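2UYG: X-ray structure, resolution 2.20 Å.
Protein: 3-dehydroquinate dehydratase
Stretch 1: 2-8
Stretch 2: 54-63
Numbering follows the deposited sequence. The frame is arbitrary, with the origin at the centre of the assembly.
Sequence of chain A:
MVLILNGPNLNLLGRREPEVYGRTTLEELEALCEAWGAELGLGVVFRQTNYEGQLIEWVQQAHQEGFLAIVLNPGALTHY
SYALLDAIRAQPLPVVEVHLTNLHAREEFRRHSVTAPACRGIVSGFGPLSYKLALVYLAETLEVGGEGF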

ATOM      1  N   VAL A   2      19.394  35.232  15.564  1.00 31.84           N
ATOM      2  CA  VAL A   2      18.796  33.939  15.168  1.00 30.72           C
ATOM      3  C   VAL A   2      18.619  32.952  16.326  1.00 28.13           C
ATOM      4  O   VAL A   2      19.498  32.797  17.086  1.00 27.75           O
ATOM      5  N   LEU A   3      17.484  32.252  16.354  1.00 25.95           N
ATOM      6  CA  LEU A   3      17.155  31.289  17.384  1.00 26.97           C
ATOM      7  C   LEU A   3      17.379  29.899  16.806  1.00 25.60           C
ATOM      8  O   LEU A   3      16.836  29.610  15.747  1.00 24.40           O
ATOM      9  N   ILE A   4      18.088  29.067  17.555  1.00 24.21           N
ATOM     10  CA  ILE A   4      18.464  27.702  17.222  1.00 24.54           C
ATOM     11  C   ILE A   4      17.725  26.828  18.233  1.00 23.42           C
ATOM     12  O   ILE A   4      17.941  26.981  19.378  1.00 23.33           O
ATOM     13  N   LEU A   5      16.794  26.002  17.783  1.00 23.18           N
ATOM     14  CA  LEU A   5      15.896  25.241  18.655  1.00 23.79           C
ATOM     15  C   LEU A   5      16.071  23.826  18.353  1.00 24.27           C
ATOM     16  O   LEU A   5      16.069  23.485  17.174  1.00 25.03           O
ATOM     17  N   ASN A   6      16.091  23.007  19.418  1.00 25.08           N
ATOM     18  CA  ASN A   6      16.399  21.605  19.391  1.00 23.78           C
ATOM     19  C   ASN A   6      15.361  20.815  20.186  1.00 24.99           C
ATOM     20  O   ASN A   6      15.018  21.211  21.278  1.00 24.86           O
ATOM     21  N   GLY A   7      14.943  19.652  19.614  1.00 23.77           N
ATOM     22  CA  GLY A   7      13.903  18.796  20.071  1.00 22.66           C
ATOM     23  C   GLY A   7      14.490  17.717  20.997  1.00 23.48           C
ATOM     24  O   GLY A   7      15.691  17.705  21.426  1.00 19.42           O
ATOM     25  N   PRO A   8      13.604  16.779  21.302  1.00 22.64           N
ATOM     26  CA  PRO A   8      13.889  15.719  22.247  1.00 22.34           C
ATOM     27  C   PRO A   8      15.151  14.961  22.026  1.00 22.38           C
ATOM     28  O   PRO A   8      15.728  14.852  20.900  1.00 21.52           O
ATOM     29  N   GLN A  54       6.698  22.847  24.224  1.00 19.10           N
ATOM     30  CA  GLN A  54       7.613  23.899  24.439  1.00 20.66           C
ATOM     31  C   GLN A  54       8.257  24.292  23.113  1.00 21.61           C
ATOM     32  O   GLN A  54       8.475  25.457  22.872  1.00 22.93           O
ATOM     33  N   LEU A  55       8.520  23.322  22.226  1.00 22.97           N
ATOM     34  CA  LEU A  55       9.158  23.603  20.914  1.00 23.39           C
ATOM     35  C   LEU A  55       8.263  24.499  20.096  1.00 22.61           C
ATOM     36  O   LEU A  55       8.676  25.456  19.461  1.00 22.12           O
ATOM     37  N   ILE A  56       7.000  24.107  20.091  1.00 23.41           N
ATOM     38  CA  ILE A  56       5.965  24.833  19.423  1.00 23.75           C
ATOM     39  C   ILE A  56       5.965  26.293  19.889  1.00 24.00           C
ATOM     40  O   ILE A  56       6.052  27.199  19.051  1.00 23.88           O
ATOM     41  N   GLU A  57       5.874  26.509  21.210  1.00 23.21           N
ATOM     42  CA  GLU A  57       5.750  27.839  21.763  1.00 23.31           C
ATOM     43  C   GLU A  57       6.957  28.675  21.366  1.00 22.57           C
ATOM     44  O   GLU A  57       6.766  29.765  20.896  1.00 20.78           O
ATOM     45  N   TRP A  58       8.167  28.129  21.468  1.00 22.90           N
ATOM     46  CA  TRP A  58       9.353  28.861  21.044  1.00 22.57           C
ATOM     47  C   TRP A  58       9.329  29.192  19.545  1.00 24.04           C
ATOM     48  O   TRP A  58       9.752  30.305  19.116  1.00 25.86           O
ATOM     49  N   VAL A  59       8.880  28.293  18.679  1.00 25.10           N
ATOM     50  CA  VAL A  59       8.832  28.766  17.312  1.00 24.49           C
ATOM     51  C   VAL A  59       7.794  29.850  17.204  1.00 23.91           C
ATOM     52  O   VAL A  59       8.068  30.904  16.597  1.00 22.23           O
ATOM     53  N   GLN A  60       6.669  29.686  17.906  1.00 24.58           N
ATOM     54  CA  GLN A  60       5.551  30.639  17.747  1.00 24.80           C
ATOM     55  C   GLN A  60       5.937  32.058  18.164  1.00 27.02           C
ATOM     56  O   GLN A  60       5.621  33.055  17.432  1.00 28.30           O
ATOM     57  N   GLN A  61       6.572  32.175  19.324  1.00 26.66           N
ATOM     58  CA  GLN A  61       6.783  33.500  19.996  1.00 28.54           C
ATOM     59  C   GLN A  61       8.116  34.096  19.406  1.00 27.06           C
ATOM     60  O   GLN A  61       8.410  35.229  19.638  1.00 28.54           O
ATOM     61  N   ALA A  62       8.941  33.348  18.669  1.00 26.82           N
ATOM     62  CA  ALA A  62      10.269  33.845  18.268  1.00 26.22           C
ATOM     63  C   ALA A  62      10.356  35.264  17.620  1.00 26.24           C
ATOM     64  O   ALA A  62      11.238  36.081  17.974  1.00 26.62           O
ATOM     65  N   HIS A  63       9.452  35.577  16.712  1.00 26.77           N
ATOM     66  CA  HIS A  63       9.436  36.862  16.041  1.00 27.67           C
ATOM     67  C   HIS A  63       9.117  38.004  17.023  1.00 28.57           C
ATOM     68  O   HIS A  63       9.604  39.072  16.835  1.00 28.97           O
TER

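Strand 2-6 runs alongside the helix that includes 54-61 with their N-to-C directions nearly antiparallel, at 166°, and their axes 9.4 Å apart at closest approach. That spacing leaves room for a single layer of interlocking side chains, and the alternation of the strand decides which ones enter it. No hydrogen bond joins the two stretches, so the contact is held by apolar packing.

Val2 opens the strand out of reach of the helix. Leu3 is the first residue to send its CA-to-CB bond toward it. Its chi1 of -140° lies between wells, with chi2 t, and this carries CD1 to 3.7 Å from CB of Ala62. The same Leu3 CD1 sits 3.8 Å from the backbone O of Trp58. Ala62 points its CB toward the strand; the CA atoms of Leu3 and Ala62 are 7.4 Å apart. The carbonyl of Trp58 is not left idle: it accepts a weak hydrogen bond from the N of Ala62.

Ile4, m at chi1 and t at chi2, falls on the other side of the alternation and makes no contact here. Leu5 returns to the interface and has the largest area covered by the opposing stretch, 81 Å². In its m,t rotamer it meets three helix residues: its CB lies 3.8 Å from CD2 of Leu55, while its CD1 lies 3.8 Å from CB of Trp58 and 3.7 Å from CG1 of Val59. Its CD2 approaches the Trp58 ring obliquely. Trp58 itself points toward the strand with chi1 m, whereas Leu55 and Val59 start sideways. Leu55, with chi1 off-well at -123° and chi2 t, then brings its end nearer. The contacts at 55, 58 and 59 follow the three-and-four spacing that puts residues on one helix face, here turned to the strand.

Asn6 points its CA-to-CB bond away, so its share of the contact comes through the backbone, with its O 4.3 Å from CD2 of Leu55. Gly7 has no side chain, and its CA rests 4.0 Å from CD1 of Leu55; the CA atoms of these two residues are 6.8 Å apart. A CB modelled on Gly7 would clash with CD of Pro8, at 2.5 Å. Pro8 points sideways, beyond the close packing. The rule to read here is that Leu3 and Leu5, alternate on the strand, meet Leu55, Trp58, Val59 and Ala62, a mix of large and small side chains.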

ATOM      1  CB  VAL A   2      19.467  33.324  13.943  1.00 30.03           C
ATOM      2  CG1 VAL A   2      20.755  33.893  13.752  1.00 33.51           C
ATOM      3  CG2 VAL A   2      19.662  31.813  14.048  1.00 32.14           C
ATOM      4  CB  LEU A   3      15.646  31.399  17.787  1.00 25.77           C
ATOM      5  CG  LEU A   3      14.999  31.317  19.178  1.00 32.56           C
ATOM      6  CD1 LEU A   3      13.502  30.786  19.177  1.00 33.12           C
ATOM      7  CD2 LEU A   3      15.739  30.736  20.383  1.00 30.34           C
ATOM      8  CB  ILE A   4      19.997  27.447  17.379  1.00 24.18           C
ATOM      9  CG1 ILE A   4      20.780  28.440  16.516  1.00 26.68           C
ATOM     10  CG2 ILE A   4      20.377  26.024  16.996  1.00 24.84           C
ATOM     11  CD1 ILE A   4      22.257  28.216  16.578  1.00 26.63           C
ATOM     12  CB  LEU A   5      14.439  25.537  18.376  1.00 22.33           C
ATOM     13  CG  LEU A   5      14.089  26.992  18.517  1.00 25.75           C
ATOM     14  CD1 LEU A   5      12.605  27.251  18.201  1.00 26.44           C
ATOM     15  CD2 LEU A   5      14.475  27.486  19.850  1.00 30.27           C
ATOM     16  CB  ASN A   6      17.754  21.359  20.003  1.00 23.25           C
ATOM     17  CG  ASN A   6      18.826  22.095  19.319  1.00 28.12           C
ATOM     18  OD1 ASN A   6      19.266  23.160  19.805  1.00 33.45           O
ATOM     19  ND2 ASN A   6      19.319  21.535  18.193  1.00 18.04           N
ATOM     20  CB  PRO A   8      12.684  14.867  22.162  1.00 24.61           C
ATOM     21  CG  PRO A   8      11.852  15.429  21.051  1.00 25.13           C
ATOM     22  CD  PRO A   8      12.265  16.733  20.789  1.00 22.94           C
ATOM     23  CB  GLN A  54       8.632  23.506  25.544  1.00 20.36           C
ATOM     24  CG  GLN A  54       9.784  24.532  25.735  1.00 20.72           C
ATOM     25  CD  GLN A  54       9.350  25.872  26.279  1.00 24.40           C
ATOM     26  OE1 GLN A  54       8.947  26.833  25.530  1.00 28.55           O
ATOM     27  NE2 GLN A  54       9.553  26.007  27.553  1.00 20.33           N
ATOM     28  CB  LEU A  55       9.387  22.283  20.111  1.00 22.37           C
ATOM     29  CG  LEU A  55      10.767  21.910  19.656  1.00 29.07           C
ATOM     30  CD1 LEU A  55      10.773  20.776  18.577  1.00 27.69           C
ATOM     31  CD2 LEU A  55      11.719  23.055  19.298  1.00 27.52           C
ATOM     32  CB  ILE A  56       4.629  24.164  19.704  1.00 25.93           C
ATOM     33  CG1 ILE A  56       4.502  22.892  18.844  1.00 26.01           C
ATOM     34  CG2 ILE A  56       3.434  25.145  19.405  1.00 23.08           C
ATOM     35  CD1 ILE A  56       3.316  21.997  19.274  1.00 31.71           C
ATOM     36  CB  GLU A  57       5.499  27.822  23.275  1.00 22.92           C
ATOM     37  CG  GLU A  57       4.089  27.380  23.512  1.00 28.26           C
ATOM     38  CD  GLU A  57       3.576  27.398  24.925  1.00 31.61           C
ATOM     39  OE1 GLU A  57       4.342  27.250  25.875  1.00 33.72           O
ATOM     40  OE2 GLU A  57       2.332  27.478  25.039  1.00 32.65           O
ATOM     41  CB  TRP A  58      10.580  28.055  21.352  1.00 21.38           C
ATOM     42  CG  TRP A  58      10.968  27.950  22.768  1.00 22.64           C
ATOM     43  CD1 TRP A  58      10.751  28.924  23.788  1.00 23.31           C
ATOM     44  CD2 TRP A  58      11.842  26.968  23.348  1.00 19.44           C
ATOM     45  NE1 TRP A  58      11.371  28.516  24.943  1.00 21.91           N
ATOM     46  CE2 TRP A  58      12.051  27.336  24.715  1.00 18.83           C
ATOM     47  CE3 TRP A  58      12.420  25.732  22.865  1.00 20.72           C
ATOM     48  CZ2 TRP A  58      12.748  26.494  25.640  1.00 23.22           C
ATOM     49  CZ3 TRP A  58      13.152  24.937  23.730  1.00 17.52           C
ATOM     50  CH2 TRP A  58      13.358  25.326  25.108  1.00 26.36           C
ATOM     51  CB  VAL A  59       8.839  27.673  16.113  1.00 24.68           C
ATOM     52  CG1 VAL A  59       9.451  26.360  16.463  1.00 23.60           C
ATOM     53  CG2 VAL A  59       7.590  27.655  15.396  1.00 27.14           C
ATOM     54  CB  GLN A  60       4.322  30.210  18.564  1.00 23.80           C
ATOM     55  CG  GLN A  60       3.473  29.092  18.045  1.00 21.56           C
ATOM     56  CD  GLN A  60       2.392  28.653  19.073  1.00 22.54           C
ATOM     57  OE1 GLN A  60       2.340  29.141  20.192  1.00 20.77           O
ATOM     58  NE2 GLN A  60       1.585  27.737  18.694  1.00 20.45           N
ATOM     59  CB  GLN A  61       6.854  33.306  21.583  1.00 28.11           C
ATOM     60  CG  GLN A  61       6.242  34.403  22.703  1.00 34.84           C
ATOM     61  CD  GLN A  61       4.731  34.051  23.214  1.00 41.73           C
ATOM     62  OE1 GLN A  61       3.751  34.194  22.452  1.00 49.67           O
ATOM     63  NE2 GLN A  61       4.594  33.558  24.461  1.00 47.08           N
ATOM     64  CB  ALA A  62      10.995  32.851  17.412  1.00 26.64           C
ATOM     65  CB  HIS A  63       8.446  36.923  14.874  1.00 27.60           C
ATOM     66  CG  HIS A  63       7.005  36.902  15.299  1.00 31.31           C
ATOM     67  ND1 HIS A  63       6.229  38.051  15.357  1.00 34.69           N
ATOM     68  CD2 HIS A  63       6.219  35.881  15.743  1.00 30.66           C
ATOM     69  CE1 HIS A  63       5.010  37.713  15.764  1.00 34.87           C
ATOM     70  NE2 HIS A  63       4.967  36.399  15.953  1.00 29.81           N
TER